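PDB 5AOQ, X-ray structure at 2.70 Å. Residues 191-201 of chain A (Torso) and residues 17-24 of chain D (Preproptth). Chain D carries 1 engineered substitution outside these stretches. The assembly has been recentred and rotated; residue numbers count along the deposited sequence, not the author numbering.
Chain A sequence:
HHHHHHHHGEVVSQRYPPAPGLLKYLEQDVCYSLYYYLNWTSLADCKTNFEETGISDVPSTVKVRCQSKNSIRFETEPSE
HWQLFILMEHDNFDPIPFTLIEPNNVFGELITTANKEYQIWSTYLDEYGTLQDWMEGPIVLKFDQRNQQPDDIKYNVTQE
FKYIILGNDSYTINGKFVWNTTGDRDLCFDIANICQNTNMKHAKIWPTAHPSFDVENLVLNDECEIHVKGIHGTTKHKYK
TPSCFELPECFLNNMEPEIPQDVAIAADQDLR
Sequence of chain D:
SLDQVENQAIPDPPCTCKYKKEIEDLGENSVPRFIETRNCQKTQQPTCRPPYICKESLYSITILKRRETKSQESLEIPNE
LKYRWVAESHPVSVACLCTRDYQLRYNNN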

ATOM      1  N   ILE A 191      -1.603 -17.570 -10.713  1.00 55.80           N
ATOM      2  CA  ILE A 191      -3.037 -17.837 -10.755  1.00 53.86           C
ATOM      3  C   ILE A 191      -3.848 -16.747 -10.072  1.00 53.79           C
ATOM      4  O   ILE A 191      -3.495 -16.284  -8.984  1.00 55.13           O
ATOM      5  CB  ILE A 191      -3.377 -19.181 -10.077  1.00 53.35           C
ATOM      6  CG1 ILE A 191      -2.543 -20.313 -10.675  1.00 53.88           C
ATOM      7  CG2 ILE A 191      -4.871 -19.481 -10.185  1.00 51.44           C
ATOM      8  CD1 ILE A 191      -1.194 -20.491 -10.007  1.00 56.01           C
ATOM      9  N   ALA A 192      -4.938 -16.349 -10.724  1.00 52.46           N
ATOM     10  CA  ALA A 192      -5.902 -15.424 -10.135  1.00 52.47           C
ATOM     11  C   ALA A 192      -7.315 -15.971 -10.314  1.00 50.63           C
ATOM     12  O   ALA A 192      -7.672 -16.411 -11.401  1.00 49.30           O
ATOM     13  CB  ALA A 192      -5.777 -14.050 -10.769  1.00 53.33           C
ATOM     14  N   ASN A 193      -8.115 -15.947  -9.250  1.00 50.77           N
ATOM     15  CA  ASN A 193      -9.482 -16.461  -9.307  1.00 49.27           C
ATOM     16  C   ASN A 193     -10.476 -15.557  -8.590  1.00 49.97           C
ATOM     17  O   ASN A 193     -10.200 -15.053  -7.498  1.00 51.73           O
ATOM     18  CB  ASN A 193      -9.549 -17.868  -8.711  1.00 48.82           C
ATOM     19  CG  ASN A 193     -10.940 -18.468  -8.786  1.00 47.37           C
ATOM     20  OD1 ASN A 193     -11.604 -18.394  -9.821  1.00 45.97           O
ATOM     21  ND2 ASN A 193     -11.390 -19.063  -7.688  1.00 47.90           N
ATOM     22  N   ILE A 194     -11.635 -15.363  -9.216  1.00 49.89           N
ATOM     23  CA  ILE A 194     -12.684 -14.521  -8.652  1.00 50.74           C
ATOM     24  C   ILE A 194     -14.071 -15.085  -8.975  1.00 49.17           C
ATOM     25  O   ILE A 194     -14.264 -15.725 -10.011  1.00 47.38           O
ATOM     26  CB  ILE A 194     -12.567 -13.068  -9.178  1.00 51.88           C
ATOM     27  CG1 ILE A 194     -13.605 -12.148  -8.525  1.00 53.31           C
ATOM     28  CG2 ILE A 194     -12.706 -13.034 -10.696  1.00 50.45           C
ATOM     29  CD1 ILE A 194     -13.457 -12.006  -7.024  1.00 55.33           C
ATOM     30  N   CYS A 195     -15.025 -14.847  -8.077  1.00 65.83           N
ATOM     31  CA  CYS A 195     -16.412 -15.261  -8.280  1.00 64.72           C
ATOM     32  C   CYS A 195     -17.373 -14.125  -7.951  1.00 66.24           C
ATOM     33  O   CYS A 195     -17.014 -13.188  -7.240  1.00 68.45           O
ATOM     34  CB  CYS A 195     -16.747 -16.480  -7.421  1.00 65.03           C
ATOM     35  SG  CYS A 195     -15.811 -17.968  -7.811  1.00 63.00           S
ATOM     36  N   GLN A 196     -18.600 -14.228  -8.454  1.00 64.86           N
ATOM     37  CA  GLN A 196     -19.609 -13.189  -8.265  1.00 67.35           C
ATOM     38  C   GLN A 196     -19.952 -12.978  -6.792  1.00 72.13           C
ATOM     39  O   GLN A 196     -20.363 -11.884  -6.401  1.00 74.68           O
ATOM     40  CB  GLN A 196     -20.882 -13.542  -9.047  1.00 66.39           C
ATOM     41  CG  GLN A 196     -21.956 -12.463  -9.036  1.00 68.65           C
ATOM     42  CD  GLN A 196     -23.203 -12.883  -9.793  1.00 67.39           C
ATOM     43  OE1 GLN A 196     -23.196 -13.873 -10.524  1.00 63.98           O
ATOM     44  NE2 GLN A 196     -24.284 -12.132  -9.614  1.00 70.03           N
ATOM     45  N   ASN A 197     -19.783 -14.021  -5.981  1.00 66.83           N
ATOM     46  CA  ASN A 197     -20.125 -13.953  -4.561  1.00 71.40           C
ATOM     47  C   ASN A 197     -19.054 -14.572  -3.661  1.00 71.24           C
ATOM     48  O   ASN A 197     -19.364 -15.150  -2.619  1.00 73.74           O
ATOM     49  CB  ASN A 197     -21.473 -14.635  -4.317  1.00 74.17           C
ATOM     50  CG  ASN A 197     -22.618 -13.918  -5.003  1.00 75.13           C
ATOM     51  OD1 ASN A 197     -23.150 -12.936  -4.484  1.00 78.71           O
ATOM     52  ND2 ASN A 197     -23.001 -14.401  -6.181  1.00 71.77           N
ATOM     53  N   THR A 198     -17.797 -14.446  -4.070  1.00 67.68           N
ATOM     54  CA  THR A 198     -16.669 -14.859  -3.241  1.00 67.35           C
ATOM     55  C   THR A 198     -15.494 -13.925  -3.491  1.00 65.39           C
ATOM     56  O   THR A 198     -15.214 -13.559  -4.633  1.00 63.63           O
ATOM     57  CB  THR A 198     -16.243 -16.314  -3.520  1.00 65.30           C
ATOM     58  OG1 THR A 198     -17.364 -17.188  -3.338  1.00 66.62           O
ATOM     59  CG2 THR A 198     -15.119 -16.739  -2.583  1.00 65.01           C
ATOM     60  N   ASN A 199     -14.809 -13.541  -2.419  1.00 78.04           N
ATOM     61  CA  ASN A 199     -13.680 -12.630  -2.528  1.00 76.57           C
ATOM     62  C   ASN A 199     -12.518 -13.248  -3.293  1.00 73.38           C
ATOM     63  O   ASN A 199     -12.316 -14.463  -3.280  1.00 72.65           O
ATOM     64  CB  ASN A 199     -13.213 -12.189  -1.139  1.00 78.34           C
ATOM     65  CG  ASN A 199     -14.130 -11.152  -0.518  1.00 81.35           C
ATOM     66  OD1 ASN A 199     -14.678 -10.295  -1.212  1.00 81.48           O
ATOM     67  ND2 ASN A 199     -14.300 -11.223   0.797  1.00 83.80           N
ATOM     68  N   MET A 200     -11.768 -12.384  -3.966  1.00 60.93           N
ATOM     69  CA  MET A 200     -10.690 -12.791  -4.854  1.00 59.51           C
ATOM     70  C   MET A 200      -9.652 -13.668  -4.163  1.00 59.97           C
ATOM     71  O   MET A 200      -9.406 -13.527  -2.964  1.00 62.02           O
ATOM     72  CB  MET A 200     -10.023 -11.543  -5.428  1.00 60.54           C
ATOM     73  CG  MET A 200      -8.943 -11.803  -6.459  1.00 59.46           C
ATOM     74  SD  MET A 200      -8.196 -10.275  -7.060  1.00 61.17           S
ATOM     75  CE  MET A 200      -7.692  -9.478  -5.534  1.00 64.28           C
ATOM     76  N   LYS A 201      -9.048 -14.573  -4.929  1.00 59.01           N
ATOM     77  CA  LYS A 201      -7.927 -15.373  -4.449  1.00 59.62           C
ATOM     78  C   LYS A 201      -6.838 -15.459  -5.512  1.00 58.95           C
ATOM     79  O   LYS A 201      -7.123 -15.697  -6.684  1.00 57.24           O
ATOM     80  CB  LYS A 201      -8.388 -16.779  -4.056  1.00 58.83           C
ATOM     81  CG  LYS A 201      -7.254 -17.690  -3.602  1.00 59.67           C
ATOM     82  CD  LYS A 201      -7.763 -19.034  -3.111  1.00 59.38           C
ATOM     83  CE  LYS A 201      -6.608 -19.948  -2.730  1.00 60.48           C
ATOM     84  NZ  LYS A 201      -7.071 -21.263  -2.208  1.00 60.63           N
TER
ATOM     85  N   CYS D  17     -29.566  -4.232 -12.244  1.00 74.42           N
ATOM     86  CA  CYS D  17     -28.740  -4.365 -13.434  1.00 76.47           C
ATOM     87  C   CYS D  17     -27.580  -5.314 -13.161  1.00 77.93           C
ATOM     88  O   CYS D  17     -26.974  -5.278 -12.090  1.00 77.79           O
ATOM     89  CB  CYS D  17     -28.212  -3.008 -13.896  1.00 77.53           C
ATOM     90  SG  CYS D  17     -27.610  -3.061 -15.596  1.00 80.12           S
ATOM     91  N   LYS D  18     -27.280  -6.164 -14.138  1.00106.19           N
ATOM     92  CA  LYS D  18     -26.221  -7.153 -13.997  1.00107.97           C
ATOM     93  C   LYS D  18     -24.865  -6.495 -13.773  1.00109.51           C
ATOM     94  O   LYS D  18     -24.566  -5.452 -14.356  1.00110.29           O
ATOM     95  CB  LYS D  18     -26.160  -8.046 -15.238  1.00109.87           C
ATOM     96  CG  LYS D  18     -27.381  -8.937 -15.436  1.00108.82           C
ATOM     97  CD  LYS D  18     -27.519  -9.997 -14.346  1.00108.23           C
ATOM     98  CE  LYS D  18     -26.376 -11.003 -14.376  1.00110.78           C
ATOM     99  NZ  LYS D  18     -26.541 -12.068 -13.351  1.00110.53           N
ATOM    100  N   TYR D  19     -24.056  -7.113 -12.919  1.00 83.50           N
ATOM    101  CA  TYR D  19     -22.698  -6.652 -12.670  1.00 85.23           C
ATOM    102  C   TYR D  19     -21.739  -7.837 -12.743  1.00 87.49           C
ATOM    103  O   TYR D  19     -21.998  -8.894 -12.165  1.00 87.07           O
ATOM    104  CB  TYR D  19     -22.601  -5.948 -11.312  1.00 83.76           C
ATOM    105  CG  TYR D  19     -22.571  -6.882 -10.125  1.00 83.07           C
ATOM    106  CD1 TYR D  19     -23.695  -7.614  -9.762  1.00 81.40           C
ATOM    107  CD2 TYR D  19     -21.420  -7.029  -9.364  1.00 84.31           C
ATOM    108  CE1 TYR D  19     -23.668  -8.469  -8.678  1.00 81.09           C
ATOM    109  CE2 TYR D  19     -21.384  -7.880  -8.278  1.00 83.90           C
ATOM    110  CZ  TYR D  19     -22.512  -8.598  -7.939  1.00 82.35           C
ATOM    111  OH  TYR D  19     -22.481  -9.447  -6.856  1.00 82.25           O
ATOM    112  N   LYS D  20     -20.644  -7.657 -13.474  1.00 66.08           N
ATOM    113  CA  LYS D  20     -19.669  -8.721 -13.689  1.00 67.20           C
ATOM    114  C   LYS D  20     -18.323  -8.338 -13.081  1.00 67.13           C
ATOM    115  O   LYS D  20     -17.840  -7.217 -13.263  1.00 66.99           O
ATOM    116  CB  LYS D  20     -19.527  -9.013 -15.184  1.00 68.75           C
ATOM    117  CG  LYS D  20     -18.663 -10.221 -15.513  1.00 70.11           C
ATOM    118  CD  LYS D  20     -18.355 -10.303 -17.004  1.00 71.82           C
ATOM    119  CE  LYS D  20     -19.623 -10.500 -17.828  1.00 72.41           C
ATOM    120  NZ  LYS D  20     -19.344 -10.621 -19.285  1.00 74.37           N
ATOM    121  N   LYS D  21     -17.726  -9.280 -12.357  1.00 48.24           N
ATOM    122  CA  LYS D  21     -16.441  -9.057 -11.703  1.00 48.47           C
ATOM    123  C   LYS D  21     -15.260  -9.396 -12.602  1.00 50.04           C
ATOM    124  O   LYS D  21     -15.317 -10.321 -13.413  1.00 51.05           O
ATOM    125  CB  LYS D  21     -16.353  -9.881 -10.417  1.00 48.24           C
ATOM    126  CG  LYS D  21     -17.119  -9.282  -9.252  1.00 46.88           C
ATOM    127  CD  LYS D  21     -16.983 -10.132  -8.005  1.00 46.98           C
ATOM    128  CE  LYS D  21     -17.768  -9.549  -6.840  1.00 45.84           C
ATOM    129  NZ  LYS D  21     -17.594 -10.340  -5.590  1.00 46.18           N
ATOM    130  N   GLU D  22     -14.187  -8.630 -12.440  1.00 65.16           N
ATOM    131  CA  GLU D  22     -12.955  -8.826 -13.190  1.00 66.80           C
ATOM    132  C   GLU D  22     -11.781  -8.404 -12.319  1.00 67.18           C
ATOM    133  O   GLU D  22     -11.963  -7.701 -11.322  1.00 66.18           O
ATOM    134  CB  GLU D  22     -12.968  -8.026 -14.495  1.00 67.42           C
ATOM    135  CG  GLU D  22     -14.061  -8.440 -15.467  1.00 67.50           C
ATOM    136  CD  GLU D  22     -13.979  -7.695 -16.786  1.00 68.49           C
ATOM    137  OE1 GLU D  22     -13.152  -6.767 -16.898  1.00 68.92           O
ATOM    138  OE2 GLU D  22     -14.743  -8.041 -17.712  1.00 69.04           O
ATOM    139  N   ILE D  23     -10.580  -8.827 -12.701  1.00 54.06           N
ATOM    140  CA  ILE D  23      -9.379  -8.518 -11.936  1.00 54.87           C
ATOM    141  C   ILE D  23      -8.470  -7.596 -12.735  1.00 56.10           C
ATOM    142  O   ILE D  23      -8.268  -7.790 -13.934  1.00 57.16           O
ATOM    143  CB  ILE D  23      -8.604  -9.793 -11.550  1.00 56.08           C
ATOM    144  CG1 ILE D  23      -9.510 -10.734 -10.749  1.00 55.04           C
ATOM    145  CG2 ILE D  23      -7.349  -9.432 -10.752  1.00 57.20           C
ATOM    146  CD1 ILE D  23      -8.876 -12.063 -10.393  1.00 56.24           C
ATOM    147  N   GLU D  24      -7.929  -6.593 -12.052  1.00 69.06           N
ATOM    148  CA  GLU D  24      -6.964  -5.678 -12.647  1.00 70.46           C
ATOM    149  C   GLU D  24      -5.586  -5.956 -12.054  1.00 72.21           C
ATOM    150  O   GLU D  24      -5.394  -5.875 -10.840  1.00 71.97           O
ATOM    151  CB  GLU D  24      -7.384  -4.228 -12.408  1.00 69.47           C
ATOM    152  CG  GLU D  24      -6.628  -3.211 -13.245  1.00 70.87           C
ATOM    153  CD  GLU D  24      -7.105  -1.792 -13.005  1.00 69.91           C
ATOM    154  OE1 GLU D  24      -8.094  -1.613 -12.262  1.00 68.08           O
ATOM    155  OE2 GLU D  24      -6.491  -0.856 -13.558  1.00 71.09           O
TER

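The apolar centre of the contact is built around Ile D23, whose CA-to-CB bond points toward the Torso hairpin and which has the largest area covered by the opposing stretch. With chi1 in m and chi2 in t, its side chain extends so that Ile D23 CD1 lies 3.7 Å from CB of Ala A192 and 3.8 Å from SD of Met A200, while Ile D23 CG1 packs 3.9 Å from CG2 of Ile A194. The CA-to-CB bonds of all three Torso residues also point toward chain D. Ala A192 and Met A200 sit on neighbouring strands of the hairpin, which are tied together by backbone hydrogen bonds from Asn A193 N to Lys A201 O (2.8 Å) and from Lys A201 N to Asn A193 O (2.9 Å). The small methyl of Ala A192 lets the isoleucine tip come close to the strand, and the long, flexible thioether of Met A200 reaches it from the second strand.

Strands 191-195 and 20-24 run nearly antiparallel, at 159°, but their axes come no closer than 7.2 Å, and side chains rather than paired backbones bridge the gap. The alternation of strand residues directs the CA-to-CB bonds of Lys D21 and Ile D23 toward Torso and those of Lys D20, Glu D22 and Glu D24 away.

Lys D21 carries the contact from apolar to polar. Its aliphatic chain, t from chi2 to chi4, passes Ile A194, with Lys D21 CD 4.0 Å from Ile A194 CG1, and delivers the ammonium to the hairpin turn. There Lys D21 NZ makes weak hydrogen bonds to Cys A195 O and Gln A196 O, each at 3.3 Å. At the outer edge, Gln A196 extends its side chain alongside Tyr D19, with Gln A196 CG 3.8 Å from Tyr D19 OH and 82 Å² of the glutamine covered by the chain D stretch. Tyr D19 OH also lies 3.3 Å from Gln A196 O.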